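Local coordinates for transferrin (PDB 6WB6), which binds a single ferric ion together with a carbonate anion and transports iron in the tobacco hornworm, at residues L108-N119 / T157-W168. Sequence-based numbering, arbitrary orientation.
Sequences LKGLRSCHTGVN and TFFAKSCIVGKW. With CO3 (carbonate ion), chain G.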
loop_
_atom_site.group_PDB
_atom_site.type_symbol
_atom_site.label_atom_id
_atom_site.label_comp_id
_atom_site.label_asym_id
_atom_site.label_seq_id
_atom_site.Cartn_x
_atom_site.Cartn_y
_atom_site.Cartn_z
ATOM N N LEU A 108 26.233 5.838 20.967
ATOM C CA LEU A 108 24.916 6.391 20.696
ATOM C C LEU A 108 23.874 5.741 21.584
ATOM O O LEU A 108 22.775 6.287 21.740
ATOM C CB LEU A 108 24.548 6.224 19.216
ATOM C CG LEU A 108 25.338 7.148 18.264
ATOM C CD1 LEU A 108 24.971 6.887 16.815
ATOM C CD2 LEU A 108 25.140 8.640 18.620
ATOM N N LYS A 109 24.230 4.618 22.201
ATOM C CA LYS A 109 23.309 3.898 23.069
ATOM C C LYS A 109 22.943 4.765 24.257
ATOM O O LYS A 109 23.794 5.434 24.839
ATOM C CB LYS A 109 23.935 2.594 23.579
ATOM C CG LYS A 109 23.026 1.804 24.566
ATOM C CD LYS A 109 23.743 0.563 25.115
ATOM C CE LYS A 109 22.847 -0.710 25.166
ATOM N NZ LYS A 109 21.609 -0.565 26.002
ATOM N N GLY A 110 21.673 4.730 24.628
ATOM C CA GLY A 110 21.207 5.476 25.754
ATOM C C GLY A 110 20.974 6.944 25.488
ATOM O O GLY A 110 20.534 7.656 26.399
ATOM N N LEU A 111 21.227 7.419 24.276
ATOM C CA LEU A 111 21.030 8.829 23.983
ATOM C C LEU A 111 19.567 9.116 23.669
ATOM O O LEU A 111 18.801 8.228 23.286
ATOM C CB LEU A 111 21.894 9.267 22.812
ATOM C CG LEU A 111 23.405 9.231 22.980
ATOM C CD1 LEU A 111 24.013 9.781 21.703
ATOM C CD2 LEU A 111 23.872 10.019 24.144
ATOM N N ARG A 112 19.179 10.377 23.855
ATOM C CA ARG A 112 17.915 10.874 23.342
ATOM C C ARG A 112 18.095 11.279 21.880
ATOM O O ARG A 112 18.843 12.216 21.579
ATOM C CB ARG A 112 17.433 12.050 24.180
ATOM C CG ARG A 112 17.345 11.782 25.682
ATOM C CD ARG A 112 16.751 13.002 26.366
ATOM N NE ARG A 112 17.708 14.103 26.350
ATOM C CZ ARG A 112 18.730 14.200 27.189
ATOM N NH1 ARG A 112 18.893 13.272 28.122
ATOM N NH2 ARG A 112 19.571 15.220 27.102
ATOM N N SER A 113 17.380 10.589 20.981
ATOM C CA SER A 113 17.624 10.616 19.541
ATOM C C SER A 113 16.517 11.347 18.799
ATOM O O SER A 113 15.341 11.206 19.129
ATOM C CB SER A 113 17.731 9.193 18.982
ATOM O OG SER A 113 16.511 8.486 19.112
ATOM N N CYS A 114 16.909 12.119 17.782
ATOM C CA CYS A 114 15.997 12.949 17.012
ATOM C C CYS A 114 15.999 12.486 15.567
ATOM O O CYS A 114 17.015 12.597 14.870
ATOM C CB CYS A 114 16.391 14.426 17.090
ATOM S SG CYS A 114 16.533 15.095 18.741
ATOM N N HIS A 115 14.849 12.019 15.109
ATOM C CA HIS A 115 14.717 11.360 13.828
ATOM C C HIS A 115 13.786 12.177 12.956
ATOM O O HIS A 115 12.893 12.874 13.448
ATOM C CB HIS A 115 14.148 9.930 13.982
ATOM C CG HIS A 115 15.029 9.014 14.784
ATOM N ND1 HIS A 115 15.901 8.118 14.203
ATOM C CD2 HIS A 115 15.194 8.882 16.119
ATOM C CE1 HIS A 115 16.582 7.489 15.143
ATOM N NE2 HIS A 115 16.154 7.914 16.316
ATOM N N THR A 116 13.980 12.063 11.650
ATOM C CA THR A 116 13.062 12.716 10.725
ATOM C C THR A 116 11.674 12.123 10.851
ATOM O O THR A 116 10.684 12.840 11.028
ATOM C CB THR A 116 13.573 12.568 9.301
ATOM O OG1 THR A 116 13.644 11.178 8.963
ATOM C CG2 THR A 116 14.918 13.183 9.193
ATOM N N GLY A 117 11.590 10.804 10.764
ATOM C CA GLY A 117 10.324 10.124 10.878
ATOM C C GLY A 117 10.484 8.698 10.415
ATOM O O GLY A 117 11.494 8.324 9.820
ATOM N N VAL A 118 9.450 7.904 10.674
ATOM C CA VAL A 118 9.538 6.477 10.389
ATOM C C VAL A 118 9.664 6.233 8.890
ATOM O O VAL A 118 9.065 6.930 8.058
ATOM C CB VAL A 118 8.333 5.717 10.964
ATOM C CG1 VAL A 118 7.059 6.013 10.199
ATOM C CG2 VAL A 118 8.634 4.209 10.964
ATOM N N ASN A 119 10.437 5.210 8.551
ATOM C CA ASN A 119 10.585 4.673 7.210
ATOM C C ASN A 119 11.274 5.636 6.270
ATOM O O ASN A 119 11.231 5.449 5.062
ATOM C CB ASN A 119 9.236 4.264 6.629
ATOM C CG ASN A 119 8.647 3.078 7.350
ATOM O OD1 ASN A 119 9.374 2.196 7.772
ATOM N ND2 ASN A 119 7.335 3.069 7.519
ATOM N N THR A 157 14.697 0.412 22.872
ATOM C CA THR A 157 15.619 -0.196 23.822
ATOM C C THR A 157 17.041 0.354 23.721
ATOM O O THR A 157 17.791 0.278 24.698
ATOM C CB THR A 157 15.632 -1.714 23.579
ATOM O OG1 THR A 157 14.421 -2.269 24.097
ATOM C CG2 THR A 157 16.836 -2.392 24.207
ATOM N N PHE A 158 17.438 0.892 22.572
ATOM C CA PHE A 158 18.803 1.388 22.407
ATOM C C PHE A 158 18.893 2.857 22.804
ATOM O O PHE A 158 19.793 3.265 23.540
ATOM C CB PHE A 158 19.239 1.191 20.954
ATOM C CG PHE A 158 20.694 1.526 20.663
ATOM C CD1 PHE A 158 21.726 0.691 21.064
ATOM C CD2 PHE A 158 21.017 2.631 19.916
ATOM C CE1 PHE A 158 23.040 0.979 20.750
ATOM C CE2 PHE A 158 22.341 2.915 19.593
ATOM C CZ PHE A 158 23.341 2.094 20.011
ATOM N N PHE A 159 17.972 3.661 22.306
ATOM C CA PHE A 159 17.902 5.056 22.678
ATOM C C PHE A 159 17.048 5.191 23.932
ATOM O O PHE A 159 16.146 4.389 24.182
ATOM C CB PHE A 159 17.348 5.886 21.512
ATOM C CG PHE A 159 18.223 5.834 20.260
ATOM C CD1 PHE A 159 19.545 6.253 20.305
ATOM C CD2 PHE A 159 17.726 5.373 19.062
ATOM C CE1 PHE A 159 20.362 6.207 19.168
ATOM C CE2 PHE A 159 18.527 5.327 17.924
ATOM C CZ PHE A 159 19.846 5.757 17.977
ATOM N N ALA A 160 17.412 6.162 24.764
ATOM C CA ALA A 160 16.635 6.456 25.962
ATOM C C ALA A 160 15.270 6.986 25.588
ATOM O O ALA A 160 14.246 6.552 26.120
ATOM C CB ALA A 160 17.375 7.489 26.821
ATOM N N LYS A 161 15.249 7.964 24.699
ATOM C CA LYS A 161 14.033 8.536 24.173
ATOM C C LYS A 161 14.312 8.883 22.724
ATOM O O LYS A 161 15.471 9.022 22.319
ATOM C CB LYS A 161 13.608 9.796 24.943
ATOM C CG LYS A 161 13.384 9.624 26.408
ATOM C CD LYS A 161 12.806 10.916 27.012
ATOM C CE LYS A 161 12.213 10.660 28.384
ATOM N NZ LYS A 161 11.986 11.933 29.103
ATOM N N SER A 162 13.252 9.012 21.941
ATOM C CA SER A 162 13.426 9.433 20.559
ATOM C C SER A 162 12.230 10.269 20.138
ATOM O O SER A 162 11.275 10.461 20.898
ATOM C CB SER A 162 13.609 8.240 19.638
ATOM O OG SER A 162 14.501 7.277 20.196
ATOM N N CYS A 163 12.316 10.811 18.924
ATOM C CA CYS A 163 11.141 11.295 18.211
ATOM C C CYS A 163 11.096 10.620 16.850
ATOM O O CYS A 163 11.867 10.986 15.950
ATOM C CB CYS A 163 11.143 12.820 18.035
ATOM S SG CYS A 163 9.701 13.330 17.111
ATOM N N ILE A 164 10.160 9.682 16.673
ATOM C CA ILE A 164 10.041 8.983 15.395
ATOM C C ILE A 164 8.577 8.936 14.989
ATOM O O ILE A 164 7.888 7.929 15.209
ATOM C CB ILE A 164 10.649 7.572 15.443
ATOM C CG1 ILE A 164 12.111 7.616 15.862
ATOM C CG2 ILE A 164 10.619 6.971 14.038
ATOM C CD1 ILE A 164 12.772 6.206 15.914
ATOM N N VAL A 165 8.110 10.011 14.350
ATOM C CA VAL A 165 6.694 10.181 14.041
ATOM C C VAL A 165 6.317 9.429 12.776
ATOM O O VAL A 165 7.177 8.964 12.017
ATOM C CB VAL A 165 6.307 11.668 13.897
ATOM C CG1 VAL A 165 6.833 12.465 15.025
ATOM C CG2 VAL A 165 6.816 12.261 12.607
ATOM N N GLY A 166 5.030 9.335 12.532
ATOM C CA GLY A 166 4.531 8.822 11.271
ATOM C C GLY A 166 3.775 7.524 11.463
ATOM O O GLY A 166 3.487 7.093 12.583
ATOM N N LYS A 167 3.466 6.889 10.339
ATOM C CA LYS A 167 2.682 5.656 10.333
ATOM C C LYS A 167 3.640 4.477 10.470
ATOM O O LYS A 167 4.248 4.034 9.496
ATOM C CB LYS A 167 1.844 5.571 9.063
ATOM C CG LYS A 167 0.838 6.697 8.878
ATOM C CD LYS A 167 0.221 7.171 10.182
ATOM C CE LYS A 167 -1.193 7.730 10.007
ATOM N NZ LYS A 167 -1.211 9.131 9.511
ATOM N N TRP A 168 3.797 3.996 11.696
ATOM C CA TRP A 168 4.655 2.844 11.963
ATOM C C TRP A 168 4.067 1.559 11.383
ATOM O O TRP A 168 4.805 0.663 10.950
ATOM C CB TRP A 168 4.826 2.673 13.464
ATOM C CG TRP A 168 5.432 3.789 14.189
ATOM C CD1 TRP A 168 5.828 5.004 13.693
ATOM C CD2 TRP A 168 5.703 3.811 15.588
ATOM N NE1 TRP A 168 6.345 5.770 14.704
ATOM C CE2 TRP A 168 6.279 5.064 15.882
ATOM C CE3 TRP A 168 5.529 2.879 16.627
ATOM C CZ2 TRP A 168 6.668 5.415 17.177
ATOM C CZ3 TRP A 168 5.897 3.215 17.885
ATOM C CH2 TRP A 168 6.481 4.474 18.167
HETATM C C CO3 G . 14.771 11.209 5.288
HETATM O O1 CO3 G . 13.635 11.783 5.032
HETATM O O2 CO3 G . 14.939 10.775 6.484
HETATM O O3 CO3 G . 15.717 11.041 4.415
HETATM O O HOH W 1 20.224 2.037 26.327
HETATM O O HOH W 2 10.190 12.108 13.894
HETATM O O HOH W 3 6.245 0.594 8.683
HETATM O O HOH W 4 5.125 5.195 7.182
#
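S113 lies over the face of the F159 ring and, at its OG, meets the hydroxyl of S162. S113 CB sits over the centre of the F159 ring, 3.6 Å above the plane, in a CH-pi contact. Its OG stands between the backbone N and the carbonyl carbon (chi1 64°). There S113 OG meets S162 OG at 2.6 Å. S113 OG also hydrogen-bonds H115 NE2 at 2.9 Å, and either could be the donor. This bond reaches the H115 ring at its edge, in plane. The ring's other nitrogen, ND1, bonds to the carbonyl of G123, and the two bonds together fix the ring's rotation. I164 CD1 covers one face of the imidazole over its centre. The H115 and F159 rings form an offset edge-to-face pair, planes at 63°. F158 CD2 packs on the F159 face opposite S113. The F158 ring itself receives K109 CA over one face. Backbone bonds join the two segments along their length: G110 N to F158 O at 2.6 Å, S113 N to K161 O at 2.8 Å, and V118 N to V165 O at 2.8 Å. V118 CB also rests near W168 CD1. Beyond H115, T116 OG1 donates to carbonate O2 at 2.8 Å; R120, V122 and G123 also bind this anion. Strands 112-114 and 161-163 are parallel neighbours in the mixed sheet of a transferrin lobe. The loop after strand 112-114 and the start of helix 121-131 form the anion site characteristic of the family.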